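Local coordinates for protein isomaltose glucohydrolase (Kribbella flavida, PDB 5Z3E) that hydrolyses the alpha-1,6-glucosidic linkage of isomaltose from the non-reducing end, releasing beta-D-glucose and D-glucose during intracellular breakdown of a starch-derived cyclic tetrasaccharide, at residues A[96-101]-A[171-176]; A[77-82]-A[153-158]. The protein carries 1 engineered substitution. All blocks are in the same frame, centred on the assembly; numbering follows the deposited sequence. Where two conformers were deposited one is given.

Contact 1: residues A[96-101]-A[171-176]; sequences FHDWVD and LERWRA
D101, on helix 90-105, and W174, at the N-cap position of helix 175-188, bring their backbones together with CA atoms 5.6 Å apart. In the (α/α)6 barrel of family 15 glycoside hydrolases, the contact joins the flank of one helix to the entry of another, and the W174 indole lies between them. One face of the W174 ring receives H97 CB, a CH-pi contact 3.7 Å from the centroid of the five-membered ring. Beyond CB the imidazole turns its edge toward the six-membered ring in a T-shaped pair, planes at 64°, while its ND1 is engaged by W156. Over the opposite indole face lies R173 CG.

The polar side of the contact gathers on D98. Its OD1 accepts from W174 NE1 at 2.9 Å, approached on the anti side and from somewhat out of the carboxylate plane. In one of two conformers modelled for R173, the extended arginine adds a side-on salt bridge: NE meets the syn lone pair of D98 OD1 at 3.0 Å, and NH2 binds D98 OD2 at the same length with a straighter N-H...O angle of 162°. OD1 then serves two donors. Were D98 an alanine, the indole N-H would probably lose this acceptor and the guanidinium its carboxylate mate, leaving it free to swing away.

With CG anti to the backbone N (chi1 171°), the D101 carboxylate is directed to R105 and, weakly, to G177 N in the first turn of helix 175-188. D101 CB, placed by the backbone, sits at the indole edge, 3.7 Å from W174 CD1.

Contact 2: residues A[77-82]-A[153-158]; sequences GSFTAE and YGMWLW
S78 and W156 mark the tight end of this contact, where the helices holding 77-82 and 153-158 run nearly parallel, 18° apart, with axes 8.9 Å apart at their closest. A small side chain lies between the backbones here: S78 OG is 3.2 Å from W156 CA and in the plane of the W156 ring, at its edge. Its chi1 of -68° puts OG beside its own backbone N, a position from which it bonds to L74 O one turn back. The polar atom is therefore satisfied within its own helix. No hydrogen bond passes between the segments.

In the (α/α)6 barrel of glycoside hydrolase family 15, helices of one layer run parallel to each other and antiparallel to those of the other; the small angle here fits two neighbours of one layer. M155 carries the interface toward the catalytic region by resting on W196, next in sequence to the predicted proton acceptor D195. In one of its two modelled conformers the extended M155 places SD 3.4 Å from F79 CE2, a Met-aromatic contact made obliquely to the ring.

E82 and W158, whose CA atoms are 9.4 Å apart, meet through long side chains. The far corner of the W158 indole, CH2, reaches F79 CE1 at 3.8 Å, with the two ring planes inclined by 55°. That same CH2 is 3.7 Å from E82 CG. This looser side is still not open to solvent: the bend at chi2 carries the E82 carboxylate to salt bridges with R86 and R166, while F275 meets the W158 ring edge-to-face.

In the fold
The two contacts lie 12 Å apart between centres and are built on successive helices: 74-87 (contact 2) leads into 90-105 (contact 1), and 151-167 (contact 2) into 175-188 (contact 1), so the segments alternate along the chain. They are in direct touch. The indole N-H of W156 points to H97, with W156 NE1 and H97 ND1 2.9 Å apart, a probable hydrogen bond, and V100 CG1 packs 3.4 Å from W156 CD2. F96 and A81 also meet, bringing helix 90-105 onto helix 74-87. Contact 2 is nearer catalysis: the M155 side chain is about 10 Å from that of D195 and about 12 Å from that of E198, the inferred proton donor. Contact 1 lies outward, away from these sites.

Contact 1: residues A[96-101]-A[171-176]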
loop_
_atom_site.group_PDB
_atom_site.type_symbol
_atom_site.label_atom_id
_atom_site.label_comp_id
_atom_site.label_asym_id
_atom_site.label_seq_id
_atom_site.Cartn_x
_atom_site.Cartn_y
_atom_site.Cartn_z
ATOM N N PHE A 96 14.370 -0.046 7.339
ATOM C CA PHE A 96 13.627 -0.303 6.118
ATOM C C PHE A 96 13.909 0.784 5.079
ATOM O O PHE A 96 14.189 0.480 3.918
ATOM C CB PHE A 96 12.123 -0.402 6.404
ATOM C CG PHE A 96 11.315 -0.480 5.146
ATOM C CD1 PHE A 96 11.290 -1.648 4.400
ATOM C CD2 PHE A 96 10.618 0.624 4.697
ATOM C CE1 PHE A 96 10.561 -1.697 3.226
ATOM C CE2 PHE A 96 9.900 0.552 3.535
ATOM C CZ PHE A 96 9.875 -0.599 2.808
ATOM N N HIS A 97 13.832 2.046 5.473
ATOM C CA HIS A 97 14.099 3.124 4.530
ATOM C C HIS A 97 15.526 3.072 4.032
ATOM O O HIS A 97 15.782 3.336 2.853
ATOM C CB HIS A 97 13.726 4.470 5.119
ATOM C CG HIS A 97 12.272 4.568 5.381
ATOM N ND1 HIS A 97 11.352 4.375 4.379
ATOM C CD2 HIS A 97 11.595 4.768 6.537
ATOM C CE1 HIS A 97 10.160 4.470 4.934
ATOM N NE2 HIS A 97 10.269 4.694 6.237
ATOM N N ASP A 98 16.477 2.723 4.910
ATOM C CA ASP A 98 17.852 2.525 4.448
ATOM C C ASP A 98 17.893 1.483 3.353
ATOM O O ASP A 98 18.565 1.662 2.326
ATOM C CB ASP A 98 18.739 2.049 5.606
ATOM C CG ASP A 98 19.123 3.109 6.613
ATOM O OD1 ASP A 98 18.985 4.333 6.325
ATOM O OD2 ASP A 98 19.597 2.700 7.702
ATOM N N TRP A 99 17.239 0.357 3.578
ATOM C CA TRP A 99 17.264 -0.730 2.610
ATOM C C TRP A 99 16.699 -0.267 1.278
ATOM O O TRP A 99 17.330 -0.464 0.232
ATOM C CB TRP A 99 16.530 -1.949 3.162
ATOM C CG TRP A 99 16.471 -3.067 2.177
ATOM C CD1 TRP A 99 17.441 -3.962 1.894
ATOM C CD2 TRP A 99 15.372 -3.373 1.306
ATOM N NE1 TRP A 99 17.042 -4.803 0.894
ATOM C CE2 TRP A 99 15.769 -4.478 0.511
ATOM C CE3 TRP A 99 14.098 -2.842 1.130
ATOM C CZ2 TRP A 99 14.935 -5.022 -0.439
ATOM C CZ3 TRP A 99 13.275 -3.398 0.203
ATOM C CH2 TRP A 99 13.693 -4.471 -0.581
ATOM N N VAL A 100 15.518 0.346 1.294
ATOM C CA VAL A 100 14.902 0.791 0.055
ATOM C C VAL A 100 15.800 1.799 -0.664
ATOM O O VAL A 100 16.016 1.717 -1.872
ATOM C CB VAL A 100 13.507 1.408 0.283
ATOM C CG1 VAL A 100 12.954 1.918 -1.031
ATOM C CG2 VAL A 100 12.542 0.425 0.934
ATOM N N ASP A 101 16.267 2.789 0.079
ATOM C CA ASP A 101 17.144 3.813 -0.497
ATOM C C ASP A 101 18.327 3.160 -1.203
ATOM O O ASP A 101 18.646 3.497 -2.342
ATOM C CB ASP A 101 17.586 4.727 0.640
ATOM C CG ASP A 101 18.671 5.735 0.290
ATOM O OD1 ASP A 101 18.635 6.292 -0.817
ATOM O OD2 ASP A 101 19.515 5.946 1.189
ATOM N N LEU A 171 15.942 14.173 5.699
ATOM C CA LEU A 171 15.716 13.377 4.507
ATOM C C LEU A 171 16.936 13.216 3.630
ATOM O O LEU A 171 16.934 12.340 2.760
ATOM C CB LEU A 171 14.539 13.917 3.692
ATOM C CG LEU A 171 13.169 13.546 4.257
ATOM C CD1 LEU A 171 12.108 14.466 3.728
ATOM C CD2 LEU A 171 12.829 12.113 3.974
ATOM N N GLU A 172 18.001 13.999 3.833
ATOM C CA GLU A 172 19.214 13.781 3.043
ATOM C C GLU A 172 19.752 12.368 3.231
ATOM O O GLU A 172 20.425 11.836 2.348
ATOM C CB GLU A 172 20.260 14.856 3.347
ATOM C CG GLU A 172 21.489 14.824 2.459
ATOM C CD GLU A 172 21.272 15.180 1.002
ATOM O OE1 GLU A 172 20.237 15.715 0.630
ATOM O OE2 GLU A 172 22.195 14.945 0.206
ATOM N N ARG A 173 19.462 11.722 4.376
ATOM C CA ARG A 173 19.830 10.322 4.589
ATOM C C ARG A 173 19.353 9.409 3.464
ATOM O O ARG A 173 20.031 8.426 3.161
ATOM C CB ARG A 173 19.238 9.876 5.936
ATOM C CG ARG A 173 19.394 8.391 6.287
ATOM C CD ARG A 173 19.017 8.162 7.716
ATOM N NE ARG A 173 19.003 6.738 8.036
ATOM C CZ ARG A 173 18.596 6.238 9.202
ATOM N NH1 ARG A 173 18.200 7.061 10.161
ATOM N NH2 ARG A 173 18.558 4.933 9.405
ATOM N N TRP A 174 18.186 9.717 2.892
ATOM C CA TRP A 174 17.537 8.858 1.899
ATOM C C TRP A 174 17.324 9.567 0.562
ATOM O O TRP A 174 16.675 9.030 -0.332
ATOM C CB TRP A 174 16.194 8.356 2.450
ATOM C CG TRP A 174 16.348 7.574 3.722
ATOM C CD1 TRP A 174 17.028 6.408 3.882
ATOM C CD2 TRP A 174 15.801 7.884 5.017
ATOM N NE1 TRP A 174 16.945 5.968 5.179
ATOM C CE2 TRP A 174 16.197 6.863 5.890
ATOM C CE3 TRP A 174 15.029 8.934 5.528
ATOM C CZ2 TRP A 174 15.813 6.846 7.240
ATOM C CZ3 TRP A 174 14.687 8.915 6.858
ATOM C CH2 TRP A 174 15.067 7.882 7.695
ATOM N N ARG A 175 17.872 10.770 0.407
ATOM C CA ARG A 175 17.548 11.629 -0.723
ATOM C C ARG A 175 17.946 11.040 -2.066
ATOM O O ARG A 175 17.192 11.185 -3.040
ATOM C CB ARG A 175 18.182 13.006 -0.516
ATOM C CG ARG A 175 18.146 13.922 -1.732
ATOM C CD ARG A 175 16.732 14.357 -2.115
ATOM N NE ARG A 175 16.796 15.287 -3.250
ATOM C CZ ARG A 175 17.142 16.565 -3.160
ATOM N NH1 ARG A 175 17.235 17.160 -1.980
ATOM N NH2 ARG A 175 17.353 17.266 -4.267
ATOM N N ALA A 176 19.130 10.434 -2.180
ATOM C CA ALA A 176 19.537 9.961 -3.496
ATOM C C ALA A 176 18.612 8.846 -3.976
ATOM O O ALA A 176 18.353 8.728 -5.178
ATOM C CB ALA A 176 20.994 9.578 -3.514
#

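Contact 2: residues A[77-82]-A[153-158]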
loop_
_atom_site.group_PDB
_atom_site.type_symbol
_atom_site.label_atom_id
_atom_site.label_comp_id
_atom_site.label_asym_id
_atom_site.label_seq_id
_atom_site.Cartn_x
_atom_site.Cartn_y
_atom_site.Cartn_z
ATOM N N GLY A 77 5.854 -3.199 2.321
ATOM C CA GLY A 77 6.870 -2.695 3.217
ATOM C C GLY A 77 6.639 -1.269 3.665
ATOM O O GLY A 77 6.922 -0.928 4.811
ATOM N N SER A 78 6.124 -0.430 2.771
ATOM C CA SER A 78 5.888 0.961 3.103
ATOM C C SER A 78 4.754 1.133 4.117
ATOM O O SER A 78 4.871 1.907 5.063
ATOM C CB SER A 78 5.589 1.761 1.841
ATOM O OG SER A 78 6.729 1.860 1.008
ATOM N N PHE A 79 3.652 0.394 3.934
ATOM C CA PHE A 79 2.599 0.441 4.940
ATOM C C PHE A 79 3.063 -0.173 6.257
ATOM O O PHE A 79 2.718 0.314 7.328
ATOM C CB PHE A 79 1.320 -0.227 4.441
ATOM C CG PHE A 79 0.504 0.624 3.519
ATOM C CD1 PHE A 79 -0.163 1.750 3.982
ATOM C CD2 PHE A 79 0.308 0.255 2.200
ATOM C CE1 PHE A 79 -0.953 2.512 3.135
ATOM C CE2 PHE A 79 -0.531 0.977 1.381
ATOM C CZ PHE A 79 -1.123 2.136 1.841
ATOM N N THR A 80 3.835 -1.258 6.188
ATOM C CA THR A 80 4.414 -1.850 7.377
ATOM C C THR A 80 5.261 -0.827 8.110
ATOM O O THR A 80 5.143 -0.641 9.326
ATOM C CB THR A 80 5.206 -3.128 7.024
ATOM O OG1 THR A 80 4.328 -4.095 6.435
ATOM C CG2 THR A 80 5.843 -3.762 8.221
ATOM N N ALA A 81 6.135 -0.145 7.365
ATOM C CA ALA A 81 7.006 0.860 7.940
ATOM C C ALA A 81 6.244 2.000 8.577
ATOM O O ALA A 81 6.662 2.541 9.601
ATOM C CB ALA A 81 7.956 1.405 6.869
ATOM N N GLU A 82 5.123 2.412 7.972
ATOM C CA GLU A 82 4.303 3.474 8.543
ATOM C C GLU A 82 3.688 3.032 9.866
ATOM O O GLU A 82 3.659 3.813 10.821
ATOM C CB GLU A 82 3.231 3.907 7.532
ATOM C CG GLU A 82 2.207 4.883 8.070
ATOM C CD GLU A 82 2.702 6.257 8.496
ATOM O OE1 GLU A 82 3.910 6.560 8.407
ATOM O OE2 GLU A 82 1.817 7.042 8.950
ATOM N N TYR A 153 6.618 2.399 -5.673
ATOM C CA TYR A 153 7.538 3.516 -5.646
ATOM C C TYR A 153 6.860 4.769 -5.110
ATOM O O TYR A 153 7.468 5.547 -4.374
ATOM C CB TYR A 153 8.138 3.738 -7.068
ATOM C CG TYR A 153 8.914 2.513 -7.519
ATOM C CD1 TYR A 153 10.189 2.258 -7.030
ATOM C CD2 TYR A 153 8.382 1.570 -8.369
ATOM C CE1 TYR A 153 10.862 1.093 -7.341
ATOM C CE2 TYR A 153 9.037 0.404 -8.677
ATOM C CZ TYR A 153 10.287 0.140 -8.138
ATOM O OH TYR A 153 10.991 -1.013 -8.358
ATOM N N GLY A 154 5.591 4.980 -5.479
ATOM C CA GLY A 154 4.836 6.097 -4.927
ATOM C C GLY A 154 4.597 5.939 -3.438
ATOM O O GLY A 154 4.729 6.893 -2.659
ATOM N N MET A 155 4.226 4.731 -3.012
ATOM C CA MET A 155 4.025 4.478 -1.598
ATOM C C MET A 155 5.288 4.736 -0.814
ATOM O O MET A 155 5.235 5.284 0.292
ATOM C CB MET A 155 3.527 3.062 -1.366
ATOM C CG MET A 155 2.229 2.777 -2.071
ATOM S SD MET A 155 1.448 1.352 -1.351
ATOM C CE MET A 155 0.100 1.062 -2.486
ATOM N N TRP A 156 6.448 4.337 -1.343
ATOM C CA TRP A 156 7.666 4.522 -0.574
ATOM C C TRP A 156 7.937 6.005 -0.344
ATOM O O TRP A 156 8.283 6.423 0.762
ATOM C CB TRP A 156 8.875 3.859 -1.230
ATOM C CG TRP A 156 10.078 4.064 -0.349
ATOM C CD1 TRP A 156 10.208 3.633 0.925
ATOM C CD2 TRP A 156 11.232 4.870 -0.608
ATOM N NE1 TRP A 156 11.371 4.073 1.479
ATOM C CE2 TRP A 156 12.019 4.849 0.564
ATOM C CE3 TRP A 156 11.689 5.599 -1.716
ATOM C CZ2 TRP A 156 13.256 5.499 0.644
ATOM C CZ3 TRP A 156 12.908 6.242 -1.617
ATOM C CH2 TRP A 156 13.678 6.186 -0.447
ATOM N N LEU A 157 7.779 6.831 -1.389
ATOM C CA LEU A 157 7.966 8.265 -1.218
ATOM C C LEU A 157 7.060 8.807 -0.121
ATOM O O LEU A 157 7.490 9.582 0.745
ATOM C CB LEU A 157 7.688 8.986 -2.526
ATOM C CG LEU A 157 8.720 8.766 -3.632
ATOM C CD1 LEU A 157 8.281 9.540 -4.868
ATOM C CD2 LEU A 157 10.124 9.189 -3.216
ATOM N N TRP A 158 5.777 8.446 -0.160
ATOM C CA TRP A 158 4.864 8.855 0.897
ATOM C C TRP A 158 5.364 8.411 2.261
ATOM O O TRP A 158 5.385 9.181 3.233
ATOM C CB TRP A 158 3.452 8.302 0.608
ATOM C CG TRP A 158 2.559 8.258 1.806
ATOM C CD1 TRP A 158 1.923 9.299 2.420
ATOM C CD2 TRP A 158 2.280 7.093 2.612
ATOM N NE1 TRP A 158 1.259 8.845 3.539
ATOM C CE2 TRP A 158 1.465 7.505 3.671
ATOM C CE3 TRP A 158 2.607 5.744 2.505
ATOM C CZ2 TRP A 158 0.985 6.601 4.645
ATOM C CZ3 TRP A 158 2.136 4.849 3.442
ATOM C CH2 TRP A 158 1.328 5.292 4.490
#